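Local coordinates for ribose-5-phosphate isomerase RpiB (Thermotoga maritima, PDB 1O1X), which interconverts ribose 5-phosphate and ribulose 5-phosphate, as a ribose-5-phosphate isomerase of the LacAB/RpiB family, at the interface of chains A and B. Sequence-based numbering; all coordinates share one arbitrary frame. Chains: chain A/B, ribose-5-phosphate isomerase RpiB.

Contact 1: the interface of chains A and B. Residues chain A 84-85, 88-90, 155; chain B 84, 88-90, 155.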
ATOM      1  N   SER A  84     -14.192   9.914   1.838  1.00 12.25           N
ATOM      2  CA  SER A  84     -13.204  10.999   1.804  1.00 12.08           C
ATOM      3  C   SER A  84     -13.763  12.216   1.003  1.00 12.19           C
ATOM      4  O   SER A  84     -13.548  13.372   1.388  1.00 14.41           O
ATOM      5  CB  SER A  84     -11.842  10.562   1.273  0.65 12.26           C
ATOM      6  OG  SER A  84     -11.850  10.297  -0.102  0.65 14.21           O
ATOM      7  N   ILE A  85     -14.530  11.945  -0.045  1.00 11.40           N
ATOM      8  CA  ILE A  85     -15.161  13.001  -0.830  1.00 11.03           C
ATOM      9  C   ILE A  85     -16.345  13.614  -0.073  1.00 10.73           C
ATOM     10  O   ILE A  85     -16.401  14.817   0.132  1.00  9.53           O
ATOM     11  CB  ILE A  85     -15.579  12.488  -2.205  1.00 10.46           C
ATOM     12  CG1 ILE A  85     -14.355  12.052  -3.046  1.00 11.22           C
ATOM     13  CG2 ILE A  85     -16.309  13.554  -2.998  1.00 10.42           C
ATOM     14  CD1 ILE A  85     -14.692  11.096  -4.151  1.00 10.71           C
ATOM     15  N   ASN A  88     -15.563  15.687   3.295  1.00  9.40           N
ATOM     16  CA  ASN A  88     -14.774  16.900   3.123  1.00  9.45           C
ATOM     17  C   ASN A  88     -15.523  18.041   2.408  1.00  9.82           C
ATOM     18  O   ASN A  88     -14.983  19.114   2.164  1.00  9.96           O
ATOM     19  CB  ASN A  88     -13.471  16.534   2.448  1.00 10.01           C
ATOM     20  CG  ASN A  88     -12.485  15.883   3.422  1.00  9.40           C
ATOM     21  OD1 ASN A  88     -12.305  16.380   4.561  1.00  9.35           O
ATOM     22  ND2 ASN A  88     -11.841  14.809   2.983  1.00  8.90           N
ATOM     23  N   ARG A  89     -16.798  17.820   2.103  1.00 10.39           N
ATOM     24  CA  ARG A  89     -17.700  18.877   1.637  1.00 10.67           C
ATOM     25  C   ARG A  89     -17.953  19.941   2.699  1.00 11.52           C
ATOM     26  O   ARG A  89     -18.363  21.047   2.375  1.00 11.38           O
ATOM     27  CB  ARG A  89     -19.031  18.276   1.199  1.00 10.54           C
ATOM     28  CG  ARG A  89     -18.992  17.644  -0.171  1.00 10.37           C
ATOM     29  CD  ARG A  89     -18.879  18.676  -1.289  1.00 10.13           C
ATOM     30  NE  ARG A  89     -19.121  18.057  -2.581  1.00  9.59           N
ATOM     31  CZ  ARG A  89     -18.205  17.405  -3.313  1.00 10.56           C
ATOM     32  NH1 ARG A  89     -16.953  17.268  -2.904  1.00  8.48           N
ATOM     33  NH2 ARG A  89     -18.568  16.876  -4.471  1.00 11.14           N
ATOM     34  N   TYR A  90     -17.705  19.596   3.962  1.00 11.88           N
ATOM     35  CA  TYR A  90     -18.097  20.443   5.084  1.00 11.99           C
ATOM     36  C   TYR A  90     -16.927  21.214   5.660  1.00 12.03           C
ATOM     37  O   TYR A  90     -15.906  20.624   6.054  1.00 10.59           O
ATOM     38  CB  TYR A  90     -18.752  19.582   6.155  1.00 12.41           C
ATOM     39  CG  TYR A  90     -20.007  18.945   5.630  1.00 13.60           C
ATOM     40  CD1 TYR A  90     -21.211  19.637   5.653  1.00 17.06           C
ATOM     41  CD2 TYR A  90     -19.980  17.673   5.076  1.00 14.58           C
ATOM     42  CE1 TYR A  90     -22.337  19.080   5.117  1.00 19.69           C
ATOM     43  CE2 TYR A  90     -21.097  17.100   4.560  1.00 16.98           C
ATOM     44  CZ  TYR A  90     -22.269  17.811   4.571  1.00 19.46           C
ATOM     45  OH  TYR A  90     -23.395  17.241   4.098  1.00 23.06           O
ATOM     46  N   VAL A 155     -13.039  29.100   1.364  1.00 29.92           N
ATOM     47  CA  VAL A 155     -13.447  28.411   0.108  1.00 33.05           C
ATOM     48  C   VAL A 155     -13.826  29.444  -1.018  1.00 35.44           C
ATOM     49  O   VAL A 155     -14.448  30.482  -0.639  1.00 36.86           O
ATOM     50  CB  VAL A 155     -14.545  27.303   0.383  1.00 33.43           C
ATOM     51  CG1 VAL A 155     -13.986  26.204   1.253  1.00 32.61           C
ATOM     52  CG2 VAL A 155     -15.775  27.891   1.055  1.00 34.98           C
ATOM     53  OXT VAL A 155     -13.474  29.274  -2.255  1.00 36.64           O
TER
ATOM     54  N   SER B  84      -6.758  16.015  -0.970  1.00 12.25           N
ATOM     55  CA  SER B  84      -8.025  15.275  -0.924  1.00 12.08           C
ATOM     56  C   SER B  84      -9.071  16.043  -0.057  1.00 12.19           C
ATOM     57  O   SER B  84     -10.258  16.091  -0.402  1.00 14.41           O
ATOM     58  CB  SER B  84      -7.868  13.831  -0.457  0.65 12.26           C
ATOM     59  OG  SER B  84      -7.562  13.728   0.907  0.65 14.21           O
ATOM     60  N   ASN B  88     -12.158  18.620  -2.146  1.00  9.40           N
ATOM     61  CA  ASN B  88     -13.503  18.097  -1.951  1.00  9.45           C
ATOM     62  C   ASN B  88     -14.437  19.038  -1.166  1.00  9.82           C
ATOM     63  O   ASN B  88     -15.592  18.725  -0.897  1.00  9.96           O
ATOM     64  CB  ASN B  88     -13.398  16.719  -1.335  1.00 10.01           C
ATOM     65  CG  ASN B  88     -13.002  15.659  -2.366  1.00  9.40           C
ATOM     66  OD1 ASN B  88     -13.563  15.633  -3.489  1.00  9.35           O
ATOM     67  ND2 ASN B  88     -12.074  14.788  -1.992  1.00  8.90           N
ATOM     68  N   ARG B  89     -13.943  20.226  -0.829  1.00 10.39           N
ATOM     69  CA  ARG B  89     -14.770  21.309  -0.292  1.00 10.67           C
ATOM     70  C   ARG B  89     -15.792  21.821  -1.300  1.00 11.52           C
ATOM     71  O   ARG B  89     -16.775  22.440  -0.919  1.00 11.38           O
ATOM     72  CB  ARG B  89     -13.889  22.465   0.165  1.00 10.54           C
ATOM     73  CG  ARG B  89     -13.235  22.240   1.507  1.00 10.37           C
ATOM     74  CD  ARG B  89     -14.230  22.300   2.661  1.00 10.13           C
ATOM     75  NE  ARG B  89     -13.533  22.355   3.934  1.00  9.59           N
ATOM     76  CZ  ARG B  89     -13.064  21.294   4.608  1.00 10.56           C
ATOM     77  NH1 ARG B  89     -13.207  20.058   4.154  1.00  8.48           N
ATOM     78  NH2 ARG B  89     -12.433  21.491   5.756  1.00 11.14           N
ATOM     79  N   TYR B  90     -15.548  21.558  -2.584  1.00 11.88           N
ATOM     80  CA  TYR B  90     -16.330  22.163  -3.657  1.00 11.99           C
ATOM     81  C   TYR B  90     -17.348  21.205  -4.240  1.00 12.03           C
ATOM     82  O   TYR B  90     -17.000  20.100  -4.690  1.00 10.59           O
ATOM     83  CB  TYR B  90     -15.385  22.667  -4.741  1.00 12.41           C
ATOM     84  CG  TYR B  90     -14.482  23.739  -4.201  1.00 13.60           C
ATOM     85  CD1 TYR B  90     -14.905  25.060  -4.156  1.00 17.06           C
ATOM     86  CD2 TYR B  90     -13.227  23.423  -3.700  1.00 14.58           C
ATOM     87  CE1 TYR B  90     -14.107  26.023  -3.607  1.00 19.69           C
ATOM     88  CE2 TYR B  90     -12.415  24.375  -3.171  1.00 16.98           C
ATOM     89  CZ  TYR B  90     -12.863  25.668  -3.115  1.00 19.46           C
ATOM     90  OH  TYR B  90     -12.054  26.630  -2.629  1.00 23.06           O
ATOM     91  N   VAL B 155     -25.731  18.882   0.242  1.00 29.92           N
ATOM     92  CA  VAL B 155     -24.931  19.085   1.482  1.00 33.05           C
ATOM     93  C   VAL B 155     -25.824  19.627   2.662  1.00 35.44           C
ATOM     94  O   VAL B 155     -26.720  20.466   2.345  1.00 36.86           O
ATOM     95  CB  VAL B 155     -23.626  19.938   1.199  1.00 33.43           C
ATOM     96  CG1 VAL B 155     -22.699  19.197   0.268  1.00 32.61           C
ATOM     97  CG2 VAL B 155     -23.963  21.290   0.592  1.00 34.98           C
ATOM     98  OXT VAL B 155     -25.691  19.197   3.878  1.00 36.64           O
TER
HETATM   99  O   HOH W   1     -19.425  21.920  -0.070  1.00 23.95           O
HETATM  100  O   HOH W   2     -17.325  23.561   1.593  1.00 23.95           O
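Near the two-fold axis that relates chains A and B in the deposited assembly, the turn that follows helix 81-87 packs against its own copy, A:Asn88 and A:Arg89 meeting B:Asn88 and B:Arg89. Each arginine bends at its second torsion (chi2 -71°) and reaches over the partner turn. There NH1 of A:Arg89 gives a hydrogen bond of 2.8 Å to the backbone O of B:Asn88, fairly straight at 155° and in the guanidinium plane, though the donor stands tilted from the carbonyl plane. The carbonyl O of B:Tyr90 sits over one face of the same guanidinium, so one backbone oxygen lies at the edge and another over a face of a group that is likely to be positively charged. On the axis, CB of A:Asn88 meets CB of B:Asn88 at 3.8 Å. Each asparagine amide turns back to its own chain, ND2 of A:Asn88 bonding a lone pair of A:Ser84 O at 2.7 Å, while the amide of B:Asn88 lies against A:Ile85, its OD1 3.5 Å from CG2. Further out, OH of A:Tyr90 donates to the terminal carboxylate oxygen OXT of B:Val155 at 3.0 Å, the oxygen lying at the ring edge; this C-terminal residue is poorly ordered. Two waters bridge the carbonyl O atoms of A:Arg89 and B:Arg89, each bond 2.8 Å long. The patch joins the C-terminal end of helix 81-87 to the partner's chain end, its centre about 16 Å from A:His110, the probable proton donor.

Contact 2: the interface of chains A and B. Residues chain A 53-56, 59; chain B 148, 151-152, 154.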
ATOM      1  N   ASP A  53     -26.431   4.107   0.882  1.00 12.27           N
ATOM      2  CA  ASP A  53     -25.611   5.115   0.207  1.00 11.84           C
ATOM      3  C   ASP A  53     -24.650   5.835   1.190  1.00 12.46           C
ATOM      4  O   ASP A  53     -25.082   6.533   2.117  1.00 12.89           O
ATOM      5  CB  ASP A  53     -26.497   6.131  -0.512  1.00 11.09           C
ATOM      6  CG  ASP A  53     -27.438   5.492  -1.518  1.00 11.83           C
ATOM      7  OD1 ASP A  53     -27.062   4.470  -2.150  1.00 12.65           O
ATOM      8  OD2 ASP A  53     -28.579   5.970  -1.746  1.00 10.53           O
ATOM      9  N   TYR A  54     -23.356   5.721   0.928  1.00 12.26           N
ATOM     10  CA  TYR A  54     -22.331   6.261   1.832  1.00 12.78           C
ATOM     11  C   TYR A  54     -22.525   7.746   2.269  1.00 12.51           C
ATOM     12  O   TYR A  54     -22.223   8.051   3.430  1.00 11.99           O
ATOM     13  CB  TYR A  54     -20.875   6.010   1.297  1.00 12.98           C
ATOM     14  CG  TYR A  54     -20.551   6.584  -0.067  1.00 11.59           C
ATOM     15  CD1 TYR A  54     -20.132   7.911  -0.228  1.00 11.81           C
ATOM     16  CD2 TYR A  54     -20.642   5.798  -1.201  1.00 13.01           C
ATOM     17  CE1 TYR A  54     -19.876   8.440  -1.513  1.00 10.81           C
ATOM     18  CE2 TYR A  54     -20.376   6.311  -2.491  1.00 12.52           C
ATOM     19  CZ  TYR A  54     -19.979   7.634  -2.639  1.00 11.48           C
ATOM     20  OH  TYR A  54     -19.715   8.112  -3.917  1.00 13.05           O
ATOM     21  N   PRO A  55     -22.932   8.678   1.396  1.00 12.49           N
ATOM     22  CA  PRO A  55     -23.044  10.080   1.859  1.00 12.82           C
ATOM     23  C   PRO A  55     -24.033  10.277   3.029  1.00 13.25           C
ATOM     24  O   PRO A  55     -23.821  11.172   3.839  1.00 13.57           O
ATOM     25  CB  PRO A  55     -23.493  10.858   0.593  1.00 12.00           C
ATOM     26  CG  PRO A  55     -23.047   9.963  -0.557  1.00 12.88           C
ATOM     27  CD  PRO A  55     -23.302   8.555  -0.039  1.00 12.53           C
ATOM     28  N   ASP A  56     -25.082   9.447   3.116  1.00 14.01           N
ATOM     29  CA  ASP A  56     -26.044   9.522   4.204  1.00 13.76           C
ATOM     30  C   ASP A  56     -25.329   9.306   5.551  1.00 13.95           C
ATOM     31  O   ASP A  56     -25.657   9.957   6.550  1.00 14.05           O
ATOM     32  CB  ASP A  56     -27.144   8.501   4.008  1.00 13.75           C
ATOM     33  CG  ASP A  56     -28.064   8.834   2.827  1.00 16.05           C
ATOM     34  OD1 ASP A  56     -28.260  10.072   2.601  1.00 14.58           O
ATOM     35  OD2 ASP A  56     -28.665   7.932   2.143  1.00 14.60           O
ATOM     36  N   LYS A  59     -22.708  12.179   6.628  1.00 13.69           N
ATOM     37  CA  LYS A  59     -23.385  13.345   7.192  1.00 14.24           C
ATOM     38  C   LYS A  59     -23.649  13.165   8.679  1.00 13.27           C
ATOM     39  O   LYS A  59     -23.563  14.130   9.448  1.00 13.74           O
ATOM     40  CB  LYS A  59     -24.739  13.609   6.517  1.00 14.85           C
ATOM     41  CG  LYS A  59     -24.652  14.125   5.109  1.00 17.93           C
ATOM     42  CD  LYS A  59     -26.045  14.194   4.488  1.00 21.10           C
ATOM     43  CE  LYS A  59     -25.987  15.006   3.194  1.00 25.01           C
ATOM     44  NZ  LYS A  59     -25.441  14.290   1.985  1.00 22.99           N
TER
ATOM     45  N   ARG B 148     -25.529   8.062  -5.432  1.00 10.18           N
ATOM     46  CA  ARG B 148     -24.554   8.335  -4.370  1.00 11.52           C
ATOM     47  C   ARG B 148     -23.751   9.568  -4.675  1.00 11.42           C
ATOM     48  O   ARG B 148     -23.580  10.402  -3.802  1.00 11.83           O
ATOM     49  CB  ARG B 148     -23.626   7.147  -4.156  1.00 11.79           C
ATOM     50  CG  ARG B 148     -24.401   5.985  -3.621  1.00 12.67           C
ATOM     51  CD  ARG B 148     -23.722   4.684  -3.796  1.00 15.11           C
ATOM     52  NE  ARG B 148     -24.595   3.580  -3.387  1.00 17.15           N
ATOM     53  CZ  ARG B 148     -24.430   2.351  -3.792  1.00 18.10           C
ATOM     54  NH1 ARG B 148     -23.428   2.055  -4.608  1.00 19.16           N
ATOM     55  NH2 ARG B 148     -25.271   1.415  -3.397  1.00 20.72           N
ATOM     56  N   LYS B 151     -25.943  12.561  -4.082  1.00 10.66           N
ATOM     57  CA  LYS B 151     -26.079  12.751  -2.634  1.00 11.28           C
ATOM     58  C   LYS B 151     -24.868  13.468  -2.008  1.00 11.46           C
ATOM     59  O   LYS B 151     -25.036  14.232  -1.050  1.00 11.17           O
ATOM     60  CB  LYS B 151     -26.368  11.423  -1.913  1.00 10.03           C
ATOM     61  CG  LYS B 151     -27.802  10.961  -2.001  1.00 10.06           C
ATOM     62  CD  LYS B 151     -28.060   9.671  -1.217  1.00 10.29           C
ATOM     63  CE  LYS B 151     -29.518   9.303  -1.185  1.00 11.36           C
ATOM     64  NZ  LYS B 151     -29.733   8.074  -0.364  1.00  8.40           N
ATOM     65  N   ILE B 152     -23.678  13.259  -2.552  1.00 11.69           N
ATOM     66  CA  ILE B 152     -22.481  13.969  -2.040  1.00 13.62           C
ATOM     67  C   ILE B 152     -22.728  15.494  -2.055  1.00 14.70           C
ATOM     68  O   ILE B 152     -22.323  16.218  -1.138  1.00 14.40           O
ATOM     69  CB  ILE B 152     -21.239  13.637  -2.892  1.00 13.69           C
ATOM     70  CG1 ILE B 152     -20.830  12.179  -2.687  1.00 13.70           C
ATOM     71  CG2 ILE B 152     -20.085  14.575  -2.563  1.00 14.07           C
ATOM     72  CD1 ILE B 152     -19.834  11.723  -3.682  1.00 17.01           C
ATOM     73  N   GLU B 154     -25.698  17.044  -2.157  1.00 19.85           N
ATOM     74  CA  GLU B 154     -26.874  17.464  -1.389  1.00 22.24           C
ATOM     75  C   GLU B 154     -26.389  17.746   0.033  1.00 25.13           C
ATOM     76  O   GLU B 154     -26.528  16.937   0.908  1.00 25.00           O
ATOM     77  CB  GLU B 154     -27.948  16.371  -1.426  1.00 21.17           C
ATOM     78  CG  GLU B 154     -28.463  16.117  -2.834  1.00 22.63           C
ATOM     79  CD  GLU B 154     -29.466  14.960  -2.937  1.00 26.52           C
ATOM     80  OE1 GLU B 154     -29.833  14.338  -1.887  1.00 22.90           O
ATOM     81  OE2 GLU B 154     -29.868  14.659  -4.096  1.00 29.11           O
TER
HETATM   82  O   HOH W   3     -27.968   1.672  -1.914  1.00 41.51           O
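The start of helix 54-66 in chain A, with A:Asp53 just ahead of it in an extended conformation (phi/psi -107°/120°), receives the C-terminal helix 145-152 of chain B. In this LacAB/RpiB-family interface, the two carboxylate oxygens of A:Asp53 serve different cations. OD1 takes NE of B:Arg148, a residue that probably also helps bind D-ribulose 5-phosphate, at 2.9 Å, on its anti side and somewhat out of the carboxylate plane, while the oxygen lies in the guanidinium plane. OD2 offers its anti lone pair to NZ of B:Lys151 at 2.8 Å. That lysine, extended beyond CG, runs on between two acids, and its NZ also meets OD2 of A:Asp56 on the syn side at 2.7 Å. Both bonds are salt bridges, and the paired acids would probably favour a charged ammonium. Water 3 links NH2 of B:Arg148 to OD1 of A:Asp53, bracing the guanidinium from its edge. An alanine in place of A:Asp53 would probably leave B:Arg148 NE without its acid partner and take one of the salt bridges from B:Lys151, setting the arginine tip free to turn. Beneath the charges, A:Tyr54 touches CB of B:Arg148 with its CE2 at 3.7 Å, and its OH lies 3.6 Å from CD1 of B:Ile152. A:Pro55 wedges in alongside, CG 3.8 Å from CG1 of B:Ile152 and CB against CB of B:Lys151. Farther along helix 54-66, A:Lys59 bends at its last torsion (chi4 78°) to bring NZ towards the backbone oxygens of B:Lys151 and B:Glu154, in weak hydrogen bonds.

Contact 1 and contact 2 lie about 12 Å apart, centre to centre, on one two-fold symmetric interface, so the second recurs with the chains exchanged on the other side of contact 1. They share no residue, but the C-terminal stretch of chain B joins them: helix 145-152 serves contact 2, and the chain end a few residues on reaches contact 1. That tail thus spans the partner from helix 54-66 to the turn after helix 81-87. Contact 2 may couple pairing of these chains to substrate binding through B:Arg148, which probably binds the sugar phosphate. The deposited assembly is a tetramer, of which this pair is one part.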